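Local coordinates for protein NAD nucleotidase (Haemophilus influenzae, PDB 3ZTV) that degrades NAD to adenosine and nicotinamide riboside, acting as a zinc-dependent periplasmic pyrophosphatase and 5'-nucleotidase with its highest activity on AMP, at residues Gly433-Thr438 / Thr513-Ala518; Phe390-Met395 / Asp403-Asn408; Tyr439-Ser444 / Tyr509-Asn514; Gly411-Ile416 / Phe429-Asn434. All coordinates share one frame; numbering follows the deposited sequence.

Overall arrangement
All four contacts lie in the C-terminal nucleotide-binding domain. From the N terminus, contact 2 comes first. It closes the short loop between helix 386-396 and strand 404-408. The chain then runs through contact 4, which closes a short loop holding strand 419-422 and helix 423-429. Strand 435-442 follows directly and pairs with the much later strand 508-514. Contact 1 holds the start of this pairing and contact 3 continues it, so contact 3 lies within the larger loop that contact 1 closes. Strand 508-514 also neighbours strand 404-408, which joins contact 2 to the same sheet. Contacts 1, 2 and 4 meet at adenosine.

Contact 1: Gly433-Thr438 / Thr513-Ala518; sequences GNTLYT and TNAYVA. With ADN (adenosine), chain D.
Tyr437 and Thr513 form an antiparallel hydrogen-bonded pair. Tyr437 N donates to Thr513 O at 2.8 Å, and Thr513 N returns an equally short bond to Tyr437 O. The next pair, Leu436 and Asn514, is non-hydrogen-bonded. Beyond it the bonding frays: Ala515 N reaches Thr435 O only by a weak, bent bond. Strand 508-514 ends here and a short helical turn begins. Asn514 is its N-cap. Its OD1 accepts from Val517 N at 2.9 Å, and its ND2 donates to Gln407 OE1 and Asn408 OD1. Both ends of this buried amide are thus satisfied. The hydroxyls are also engaged, Thr435 OG1 with Asp540 and Thr513 OG1 with Ile406 O.

Asn434 sets its CB against Asn514 CB at 3.8 Å. Its CG lies anti to the carbonyl carbon (chi1 -64°), and its amide meets the adenine in a paired bond. ND2 donates to adenosine N1 at 2.8 Å, while OD1 accepts from adenosine N6 at 3.0 Å. Both bonds are nearly straight, which fits recognition of the amino group beside an unprotonated N1. The Tyr516 ring lies flat against the same base, with adenosine C5 3.5 Å above its centre. On the sheet face shared by Tyr437 and Thr513, Ala518 CB packs obliquely on the Tyr437 ring, 3.7 Å from CG. The strand end and capped turn carry Asn434 and Tyr516, and so form one part of the adenosine pocket of this 5'-nucleotidase C-terminal domain.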
# COMPACT_ATOMS: atom_id res chain seq x y z
N GLY A 433 -0.87 -5.37 38.37
CA GLY A 433 -1.53 -5.72 37.13
C GLY A 433 -1.40 -4.69 36.01
O GLY A 433 -2.30 -4.55 35.19
N ASN A 434 -0.28 -3.96 35.98
CA ASN A 434 -0.05 -3.01 34.89
C ASN A 434 0.30 -3.71 33.59
O ASN A 434 0.81 -4.83 33.60
CB ASN A 434 1.10 -2.06 35.23
CG ASN A 434 0.82 -1.19 36.43
OD1 ASN A 434 -0.31 -0.74 36.64
ND2 ASN A 434 1.85 -0.95 37.23
N THR A 435 0.04 -3.02 32.48
CA THR A 435 0.56 -3.45 31.19
C THR A 435 1.52 -2.38 30.69
O THR A 435 1.52 -1.25 31.18
CB THR A 435 -0.57 -3.64 30.15
OG1 THR A 435 -1.37 -2.46 30.12
CG2 THR A 435 -1.44 -4.85 30.51
N LEU A 436 2.33 -2.73 29.70
CA LEU A 436 3.25 -1.79 29.08
C LEU A 436 2.50 -0.86 28.13
O LEU A 436 1.70 -1.31 27.30
CB LEU A 436 4.34 -2.55 28.33
CG LEU A 436 5.40 -1.73 27.59
CD1 LEU A 436 6.26 -0.93 28.55
CD2 LEU A 436 6.26 -2.66 26.77
N TYR A 437 2.78 0.44 28.24
CA TYR A 437 2.11 1.49 27.46
C TYR A 437 3.20 2.33 26.79
O TYR A 437 4.20 2.66 27.43
CB TYR A 437 1.28 2.38 28.41
CG TYR A 437 0.22 3.19 27.70
CD1 TYR A 437 0.54 4.34 27.01
CD2 TYR A 437 -1.11 2.78 27.71
CE1 TYR A 437 -0.44 5.08 26.34
CE2 TYR A 437 -2.08 3.50 27.05
CZ TYR A 437 -1.74 4.65 26.37
OH TYR A 437 -2.70 5.38 25.71
N THR A 438 3.03 2.69 25.51
CA THR A 438 4.05 3.51 24.85
C THR A 438 3.52 4.83 24.32
O THR A 438 2.34 4.96 23.98
CB THR A 438 4.77 2.77 23.68
OG1 THR A 438 3.86 2.55 22.59
CG2 THR A 438 5.36 1.45 24.14
N THR A 513 6.28 2.83 29.36
CA THR A 513 6.08 3.00 30.80
C THR A 513 4.93 2.08 31.22
O THR A 513 4.42 1.33 30.39
CB THR A 513 5.82 4.47 31.14
OG1 THR A 513 5.89 4.66 32.56
CG2 THR A 513 4.47 4.92 30.63
N ASN A 514 4.54 2.10 32.49
CA ASN A 514 3.41 1.27 32.90
C ASN A 514 2.10 2.04 32.71
O ASN A 514 2.09 3.26 32.68
CB ASN A 514 3.57 0.72 34.32
CG ASN A 514 3.50 1.80 35.37
OD1 ASN A 514 2.48 2.46 35.52
ND2 ASN A 514 4.59 1.97 36.12
N ALA A 515 1.00 1.30 32.60
CA ALA A 515 -0.30 1.89 32.31
C ALA A 515 -0.77 2.87 33.38
O ALA A 515 -1.49 3.82 33.08
CB ALA A 515 -1.33 0.79 32.11
N TYR A 516 -0.36 2.64 34.62
CA TYR A 516 -0.74 3.49 35.74
C TYR A 516 -0.20 4.92 35.58
O TYR A 516 -0.96 5.87 35.53
CB TYR A 516 -0.26 2.85 37.05
CG TYR A 516 -0.40 3.66 38.33
CD1 TYR A 516 -1.61 3.73 39.02
CD2 TYR A 516 0.70 4.32 38.87
CE1 TYR A 516 -1.71 4.46 40.20
CE2 TYR A 516 0.60 5.04 40.04
CZ TYR A 516 -0.60 5.11 40.70
OH TYR A 516 -0.69 5.84 41.87
N VAL A 517 1.12 5.07 35.46
CA VAL A 517 1.65 6.42 35.26
C VAL A 517 1.40 6.99 33.85
O VAL A 517 1.43 8.20 33.65
CB VAL A 517 3.15 6.54 35.63
CG1 VAL A 517 3.35 6.18 37.10
CG2 VAL A 517 4.00 5.67 34.74
N ALA A 518 1.14 6.12 32.88
CA ALA A 518 0.83 6.59 31.53
C ALA A 518 -0.40 7.50 31.50
O ALA A 518 -0.52 8.38 30.65
CB ALA A 518 0.64 5.42 30.59
O5' ADN D . 0.88 3.43 47.95
C5' ADN D . 0.59 4.27 46.83
C4' ADN D . 1.80 4.26 45.90
O4' ADN D . 1.96 2.97 45.30
C3' ADN D . 1.66 5.23 44.74
O3' ADN D . 2.20 6.52 45.08
C2' ADN D . 2.46 4.57 43.64
O2' ADN D . 3.85 4.94 43.71
C1' ADN D . 2.35 3.09 43.94
N9 ADN D . 1.31 2.49 43.07
C8 ADN D . 0.00 2.34 43.35
N7 ADN D . -0.64 1.74 42.31
C5 ADN D . 0.27 1.51 41.34
C6 ADN D . 0.29 0.91 39.98
N6 ADN D . -0.82 0.42 39.40
N1 ADN D . 1.47 0.87 39.34
C2 ADN D . 2.61 1.34 39.88
N3 ADN D . 2.67 1.90 41.10
C4 ADN D . 1.55 2.00 41.86

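Contact 2: Phe390-Met395 / Asp403-Asn408. With ADN (adenosine), chain D.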
# COMPACT_ATOMS: atom_id res chain seq x y z
N PHE A 390 15.71 -2.58 37.44
CA PHE A 390 15.48 -3.94 36.96
C PHE A 390 14.12 -4.07 36.27
O PHE A 390 14.02 -4.60 35.16
CB PHE A 390 15.57 -4.91 38.14
CG PHE A 390 15.60 -6.36 37.74
CD1 PHE A 390 15.84 -6.73 36.43
CD2 PHE A 390 15.41 -7.35 38.69
CE1 PHE A 390 15.86 -8.06 36.07
CE2 PHE A 390 15.43 -8.68 38.33
CZ PHE A 390 15.66 -9.04 37.02
N ILE A 391 13.07 -3.61 36.93
CA ILE A 391 11.74 -3.68 36.34
C ILE A 391 11.69 -2.90 35.03
O ILE A 391 11.11 -3.36 34.04
CB ILE A 391 10.64 -3.22 37.32
CG1 ILE A 391 10.61 -4.13 38.55
CG2 ILE A 391 9.28 -3.22 36.63
CD1 ILE A 391 10.49 -5.58 38.22
N ALA A 392 12.31 -1.72 35.01
CA ALA A 392 12.38 -0.95 33.76
C ALA A 392 13.07 -1.74 32.65
O ALA A 392 12.65 -1.69 31.50
CB ALA A 392 13.06 0.40 33.99
N GLU A 393 14.11 -2.49 33.01
CA GLU A 393 14.80 -3.33 32.03
C GLU A 393 13.90 -4.45 31.47
O GLU A 393 13.99 -4.79 30.30
CB GLU A 393 16.10 -3.93 32.60
CG GLU A 393 17.15 -2.90 33.02
CD GLU A 393 17.94 -2.32 31.85
OE1 GLU A 393 17.77 -2.76 30.69
OE2 GLU A 393 18.75 -1.40 32.11
N THR A 394 13.03 -5.01 32.31
CA THR A 394 12.12 -6.05 31.83
C THR A 394 11.13 -5.46 30.82
O THR A 394 10.74 -6.12 29.86
CB THR A 394 11.36 -6.76 32.99
OG1 THR A 394 10.37 -5.89 33.54
CG2 THR A 394 12.33 -7.22 34.09
N MET A 395 10.75 -4.21 31.03
CA MET A 395 9.86 -3.51 30.10
C MET A 395 10.58 -3.17 28.79
O MET A 395 10.03 -3.31 27.70
CB MET A 395 9.35 -2.23 30.76
CG MET A 395 8.54 -2.49 32.03
SD MET A 395 8.47 -1.12 33.19
CE MET A 395 7.40 -0.02 32.29
N ASP A 403 12.95 2.92 22.66
CA ASP A 403 14.23 3.58 22.94
C ASP A 403 14.58 3.65 24.43
O ASP A 403 15.75 3.60 24.81
CB ASP A 403 14.22 5.00 22.36
CG ASP A 403 14.15 5.01 20.85
OD1 ASP A 403 15.02 4.39 20.22
OD2 ASP A 403 13.23 5.64 20.31
N LEU A 404 13.56 3.77 25.27
CA LEU A 404 13.79 3.89 26.70
C LEU A 404 12.51 3.57 27.43
O LEU A 404 11.41 3.72 26.88
CB LEU A 404 14.29 5.30 27.05
CG LEU A 404 13.34 6.46 26.77
CD1 LEU A 404 12.61 6.89 28.04
CD2 LEU A 404 14.06 7.65 26.12
N THR A 405 12.63 3.11 28.67
CA THR A 405 11.46 2.91 29.51
C THR A 405 11.64 3.63 30.84
O THR A 405 12.77 3.84 31.29
CB THR A 405 11.20 1.43 29.79
OG1 THR A 405 12.36 0.85 30.39
CG2 THR A 405 10.86 0.69 28.51
N ILE A 406 10.52 3.99 31.46
CA ILE A 406 10.52 4.68 32.75
C ILE A 406 9.53 3.99 33.68
O ILE A 406 8.38 3.75 33.30
CB ILE A 406 10.14 6.16 32.60
CG1 ILE A 406 11.17 6.88 31.73
CG2 ILE A 406 9.99 6.82 33.96
CD1 ILE A 406 10.76 8.27 31.31
N GLN A 407 9.98 3.66 34.89
CA GLN A 407 9.17 2.98 35.91
C GLN A 407 9.22 3.77 37.21
O GLN A 407 10.28 4.28 37.59
CB GLN A 407 9.67 1.54 36.12
CG GLN A 407 8.97 0.75 37.24
CD GLN A 407 7.55 0.32 36.90
OE1 GLN A 407 7.05 0.57 35.81
NE2 GLN A 407 6.89 -0.34 37.85
N ASN A 408 8.09 3.88 37.90
CA ASN A 408 8.04 4.56 39.19
C ASN A 408 8.44 3.63 40.34
O ASN A 408 8.04 2.47 40.37
CB ASN A 408 6.65 5.15 39.44
CG ASN A 408 5.57 4.09 39.55
OD1 ASN A 408 5.38 3.28 38.64
ND2 ASN A 408 4.87 4.07 40.67
O5' ADN D . 0.88 3.43 47.95
C5' ADN D . 0.59 4.27 46.83
C4' ADN D . 1.80 4.26 45.90
O4' ADN D . 1.96 2.97 45.30
C3' ADN D . 1.66 5.23 44.74
O3' ADN D . 2.20 6.52 45.08
C2' ADN D . 2.46 4.57 43.64
O2' ADN D . 3.85 4.94 43.71
C1' ADN D . 2.35 3.09 43.94
N9 ADN D . 1.31 2.49 43.07
C8 ADN D . 0.00 2.34 43.35
N7 ADN D . -0.64 1.74 42.31
C5 ADN D . 0.27 1.51 41.34
C6 ADN D . 0.29 0.91 39.98
N6 ADN D . -0.82 0.42 39.40
N1 ADN D . 1.47 0.87 39.34
C2 ADN D . 2.61 1.34 39.88
N3 ADN D . 2.67 1.90 41.10
C4 ADN D . 1.55 2.00 41.86
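Helix 390-395 packs on strand 404-408 with axes 7.5 Å apart at closest approach and directions 139° apart; Ala392 and Gln407 have the nearest CA atoms. This is a helix-on-sheet layer of the C-terminal domain, and the strand leads to the adenosine pocket. Thr405 makes the polar link. Its OG1 sits between the backbone N and the carbonyl carbon (chi1 57°) and donates to Ala392 O at 2.8 Å. The donor stands well above the carbonyl plane. The CG2 branch of Thr405 instead touches Met395 CB at 4.0 Å. Ala392 CB rests between Thr405 OG1 and Gln407 CB. Gln407 bends at chi2, and its amide lies against Ile391 and Met395, both on the helix side. Ile391 CG2 meets the amide at NE2 and CD, both 3.9 Å away. Met395 crosses Gln407 at about a right angle. The amide oxygen has its hydrogen bond from Asn514 ND2, so Gln407 joins the helix packing to the neighbouring strand. At the strand end, Asn408 ND2 donates to adenosine N3 in an essentially straight bond of 3.1 Å, with a weak second bond to O2'. Met395 SD lies 3.4 Å from Gln407 OE1.

Contact 3: Tyr439-Ser444 / Tyr509-Asn514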
# COMPACT_ATOMS: atom_id res chain seq x y z
N TYR A 439 4.42 5.81 24.25
CA TYR A 439 4.20 7.08 23.58
C TYR A 439 5.38 7.37 22.66
O TYR A 439 6.50 6.96 22.93
CB TYR A 439 4.12 8.23 24.59
CG TYR A 439 2.89 8.26 25.46
CD1 TYR A 439 1.63 8.50 24.92
CD2 TYR A 439 2.99 8.10 26.84
CE1 TYR A 439 0.51 8.54 25.71
CE2 TYR A 439 1.87 8.14 27.65
CZ TYR A 439 0.63 8.37 27.08
OH TYR A 439 -0.49 8.42 27.86
N LYS A 440 5.11 8.11 21.59
CA LYS A 440 6.17 8.61 20.71
C LYS A 440 6.28 10.10 21.01
O LYS A 440 5.36 10.86 20.75
CB LYS A 440 5.78 8.39 19.24
CG LYS A 440 6.85 8.80 18.24
CD LYS A 440 8.00 7.81 18.22
CE LYS A 440 8.92 8.06 17.03
NZ LYS A 440 10.11 7.18 17.04
N MET A 441 7.41 10.51 21.59
CA MET A 441 7.49 11.84 22.21
C MET A 441 8.88 12.44 22.12
O MET A 441 9.89 11.73 22.22
CB MET A 441 7.03 11.75 23.67
CG MET A 441 7.83 10.77 24.52
SD MET A 441 7.16 10.44 26.17
CE MET A 441 7.35 12.04 26.95
N GLU A 442 8.94 13.75 21.94
CA GLU A 442 10.21 14.47 21.83
C GLU A 442 11.04 14.39 23.11
O GLU A 442 10.50 14.27 24.22
CB GLU A 442 9.97 15.93 21.46
CG GLU A 442 9.52 16.15 20.01
CD GLU A 442 8.03 15.95 19.80
OE1 GLU A 442 7.32 15.57 20.75
OE2 GLU A 442 7.56 16.17 18.66
N GLY A 443 12.35 14.47 22.96
CA GLY A 443 13.26 14.45 24.10
C GLY A 443 12.95 15.50 25.14
O GLY A 443 13.14 15.27 26.34
N SER A 444 12.48 16.67 24.71
CA SER A 444 12.13 17.73 25.65
C SER A 444 11.01 17.29 26.61
O SER A 444 11.00 17.67 27.78
CB SER A 444 11.73 19.00 24.91
OG SER A 444 10.62 18.76 24.06
N TYR A 509 11.33 10.02 20.52
CA TYR A 509 11.67 8.71 21.06
C TYR A 509 10.42 7.87 21.28
O TYR A 509 9.36 8.40 21.61
CB TYR A 509 12.38 8.87 22.41
CG TYR A 509 13.72 9.58 22.31
CD1 TYR A 509 13.81 10.96 22.42
CD2 TYR A 509 14.89 8.86 22.10
CE1 TYR A 509 15.03 11.61 22.31
CE2 TYR A 509 16.11 9.50 21.99
CZ TYR A 509 16.17 10.87 22.11
OH TYR A 509 17.40 11.50 22.00
N LEU A 510 10.55 6.56 21.10
CA LEU A 510 9.49 5.65 21.53
C LEU A 510 9.76 5.27 22.97
O LEU A 510 10.78 4.64 23.28
CB LEU A 510 9.39 4.40 20.64
CG LEU A 510 8.21 3.47 20.95
CD1 LEU A 510 6.89 4.17 20.69
CD2 LEU A 510 8.31 2.21 20.13
N VAL A 511 8.85 5.69 23.84
CA VAL A 511 9.01 5.58 25.28
C VAL A 511 7.99 4.61 25.86
O VAL A 511 6.79 4.72 25.58
CB VAL A 511 8.84 6.96 25.94
CG1 VAL A 511 8.85 6.84 27.46
CG2 VAL A 511 9.92 7.93 25.45
N GLY A 512 8.47 3.65 26.65
CA GLY A 512 7.58 2.71 27.32
C GLY A 512 7.48 3.00 28.80
O GLY A 512 8.46 3.37 29.45
N THR A 513 6.28 2.83 29.36
CA THR A 513 6.08 3.00 30.80
C THR A 513 4.93 2.08 31.22
O THR A 513 4.42 1.33 30.39
CB THR A 513 5.82 4.47 31.14
OG1 THR A 513 5.89 4.66 32.56
CG2 THR A 513 4.47 4.92 30.63
N ASN A 514 4.54 2.10 32.49
CA ASN A 514 3.41 1.27 32.90
C ASN A 514 2.10 2.04 32.71
O ASN A 514 2.09 3.26 32.68
CB ASN A 514 3.57 0.72 34.32
CG ASN A 514 3.50 1.80 35.37
OD1 ASN A 514 2.48 2.46 35.52
ND2 ASN A 514 4.59 1.97 36.12
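Tyr439 and Val511 exchange two backbone hydrogen bonds. Val511 N gives a nearly straight one to Tyr439 O at 2.8 Å, and Tyr439 N donates to Val511 O at 2.9 Å. Met441 and Tyr509 repeat the pattern: Met441 N donates to Tyr509 O, and Tyr509 N to Met441 O. Between these pairs lies Lys440 with Leu510, a non-hydrogen-bonded pair, where Lys440 CA approaches Tyr509 O at 3.3 Å in a CA-H...O contact. This is antiparallel pairing inside the mixed sheet of the C-terminal domain. Strand 508-514 is also flanked by strand 404-408 there, and Asp403 OD2 accepts from Leu510 N. The face bearing Tyr439, Met441, Tyr509 and Val511 is buried. Met441 CG takes the position between the backbone N and the carbonyl carbon (chi1 58°) and meets Val511 CG2 at 3.6 Å. The two side chains cross obliquely, with SD also near CG2. Helices 443-460 and 525-530 cover this side, and Tyr439 OH bonds to Ala518 O. The edge of the Tyr509 ring meets the start of helix 443-460, with CE1 3.8 Å from Gly443 CA. On the other face, Lys440 CD comes within 3.7 Å of Tyr509 O and NZ bonds to Arg508 O.

Contact 4: Gly411-Ile416 / Phe429-Asn434; sequences GVRADI and FLPFGN. With ADN (adenosine), chain D.
Gly411 O and Phe429 O both accept from one bridging water, each at 2.6 Å. Arg413 N adds a weak bond to the same water. The water thus joins the two loops, which have no direct hydrogen bond between them. Leu430 CD2 packs on Gly411 O beside the bridge. Further from the base, Ile416 CG2 touches Phe429 CZ at 4.2 Å.

Phe432 CG lies anti to the carbonyl carbon (chi1 -69°), on the side of the adenine. One face of the Phe432 ring covers the base, with adenosine C5 3.7 Å above the ring centre. Pro431 CG lies over the opposite face, offset toward the rim. Arg413 is extended from CG to NE and brings its guanidinium to Phe432 CZ, where NE is 3.8 Å away. The guanidinium and ring planes are 69° apart, so the two groups are not stacked. Arg413 NH1 also meets Pro431 CG at 3.7 Å. Gly411 CA reaches adenosine N3 at 3.6 Å, so the backbone itself lies close against the base. Across the pocket, Tyr516 covers the other face of the adenine. The base is therefore sandwiched between two aromatic rings, and Arg413, a likely substrate-binding residue, puts positive charge beside one of them.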
# COMPACT_ATOMS: atom_id res chain seq x y z
N GLY A 411 6.20 1.20 42.31
CA GLY A 411 5.70 0.01 41.64
C GLY A 411 6.47 -1.23 42.02
O GLY A 411 6.18 -2.33 41.53
N VAL A 412 7.46 -1.07 42.89
CA VAL A 412 8.27 -2.19 43.38
C VAL A 412 8.26 -2.17 44.91
O VAL A 412 8.73 -1.22 45.54
CB VAL A 412 9.70 -2.15 42.80
CG1 VAL A 412 9.66 -1.77 41.32
CG2 VAL A 412 10.58 -1.16 43.56
N ARG A 413 7.72 -3.23 45.51
CA ARG A 413 7.38 -3.22 46.94
C ARG A 413 8.45 -3.76 47.88
O ARG A 413 8.29 -3.67 49.10
CB ARG A 413 6.08 -3.99 47.17
CG ARG A 413 4.82 -3.25 46.78
CD ARG A 413 3.60 -4.09 47.11
NE ARG A 413 2.38 -3.29 47.24
CZ ARG A 413 1.17 -3.80 47.38
NH1 ARG A 413 1.00 -5.12 47.41
NH2 ARG A 413 0.11 -3.00 47.49
N ALA A 414 9.51 -4.33 47.34
CA ALA A 414 10.55 -4.91 48.18
C ALA A 414 11.86 -5.07 47.42
O ALA A 414 11.88 -4.98 46.19
CB ALA A 414 10.10 -6.25 48.75
N ASP A 415 12.94 -5.32 48.16
CA ASP A 415 14.21 -5.65 47.54
C ASP A 415 14.02 -6.91 46.72
O ASP A 415 13.20 -7.77 47.06
CB ASP A 415 15.30 -5.92 48.59
CG ASP A 415 15.60 -4.72 49.48
OD1 ASP A 415 15.03 -3.63 49.28
OD2 ASP A 415 16.44 -4.87 50.39
N ILE A 416 14.79 -7.05 45.64
CA ILE A 416 14.84 -8.30 44.91
C ILE A 416 16.13 -9.01 45.31
O ILE A 416 17.22 -8.52 45.02
CB ILE A 416 14.79 -8.07 43.39
CG1 ILE A 416 13.47 -7.38 43.02
CG2 ILE A 416 14.93 -9.38 42.64
CD1 ILE A 416 13.33 -7.05 41.54
N PHE A 429 6.39 -10.07 42.87
CA PHE A 429 7.18 -8.86 42.68
C PHE A 429 6.30 -7.71 42.20
O PHE A 429 6.49 -6.56 42.59
CB PHE A 429 8.28 -9.09 41.63
CG PHE A 429 9.38 -10.02 42.07
CD1 PHE A 429 9.64 -10.23 43.42
CD2 PHE A 429 10.17 -10.66 41.13
CE1 PHE A 429 10.66 -11.09 43.81
CE2 PHE A 429 11.18 -11.52 41.52
CZ PHE A 429 11.43 -11.72 42.86
N LEU A 430 5.33 -8.04 41.34
CA LEU A 430 4.54 -7.05 40.61
C LEU A 430 3.06 -7.35 40.76
O LEU A 430 2.50 -8.09 39.95
CB LEU A 430 4.92 -7.09 39.14
CG LEU A 430 6.39 -6.77 38.86
CD1 LEU A 430 6.80 -7.29 37.50
CD2 LEU A 430 6.65 -5.27 38.98
N PRO A 431 2.44 -6.79 41.81
CA PRO A 431 1.06 -7.13 42.18
C PRO A 431 -0.02 -6.21 41.62
O PRO A 431 -1.20 -6.46 41.88
CB PRO A 431 1.10 -6.99 43.70
CG PRO A 431 2.03 -5.85 43.92
CD PRO A 431 3.09 -5.96 42.83
N PHE A 432 0.35 -5.18 40.87
CA PHE A 432 -0.61 -4.15 40.47
C PHE A 432 -1.36 -4.42 39.16
O PHE A 432 -2.37 -3.77 38.88
CB PHE A 432 0.07 -2.79 40.41
CG PHE A 432 0.49 -2.26 41.75
CD1 PHE A 432 -0.46 -1.92 42.70
CD2 PHE A 432 1.83 -2.08 42.05
CE1 PHE A 432 -0.08 -1.42 43.93
CE2 PHE A 432 2.22 -1.59 43.28
CZ PHE A 432 1.26 -1.26 44.23
N GLY A 433 -0.87 -5.37 38.37
CA GLY A 433 -1.53 -5.72 37.13
C GLY A 433 -1.40 -4.69 36.01
O GLY A 433 -2.30 -4.55 35.19
N ASN A 434 -0.28 -3.96 35.98
CA ASN A 434 -0.05 -3.01 34.89
C ASN A 434 0.30 -3.71 33.59
O ASN A 434 0.81 -4.83 33.60
CB ASN A 434 1.10 -2.06 35.23
CG ASN A 434 0.82 -1.19 36.43
OD1 ASN A 434 -0.31 -0.74 36.64
ND2 ASN A 434 1.85 -0.95 37.23
O5' ADN D . 0.88 3.43 47.95
C5' ADN D . 0.59 4.27 46.83
C4' ADN D . 1.80 4.26 45.90
O4' ADN D . 1.96 2.97 45.30
C3' ADN D . 1.66 5.23 44.74
O3' ADN D . 2.20 6.52 45.08
C2' ADN D . 2.46 4.57 43.64
O2' ADN D . 3.85 4.94 43.71
C1' ADN D . 2.35 3.09 43.94
N9 ADN D . 1.31 2.49 43.07
C8 ADN D . 0.00 2.34 43.35
N7 ADN D . -0.64 1.74 42.31
C5 ADN D . 0.27 1.51 41.34
C6 ADN D . 0.29 0.91 39.98
N6 ADN D . -0.82 0.42 39.40
N1 ADN D . 1.47 0.87 39.34
C2 ADN D . 2.61 1.34 39.88
N3 ADN D . 2.67 1.90 41.10
C4 ADN D . 1.55 2.00 41.86
O HOH W 1 5.77 -4.19 43.34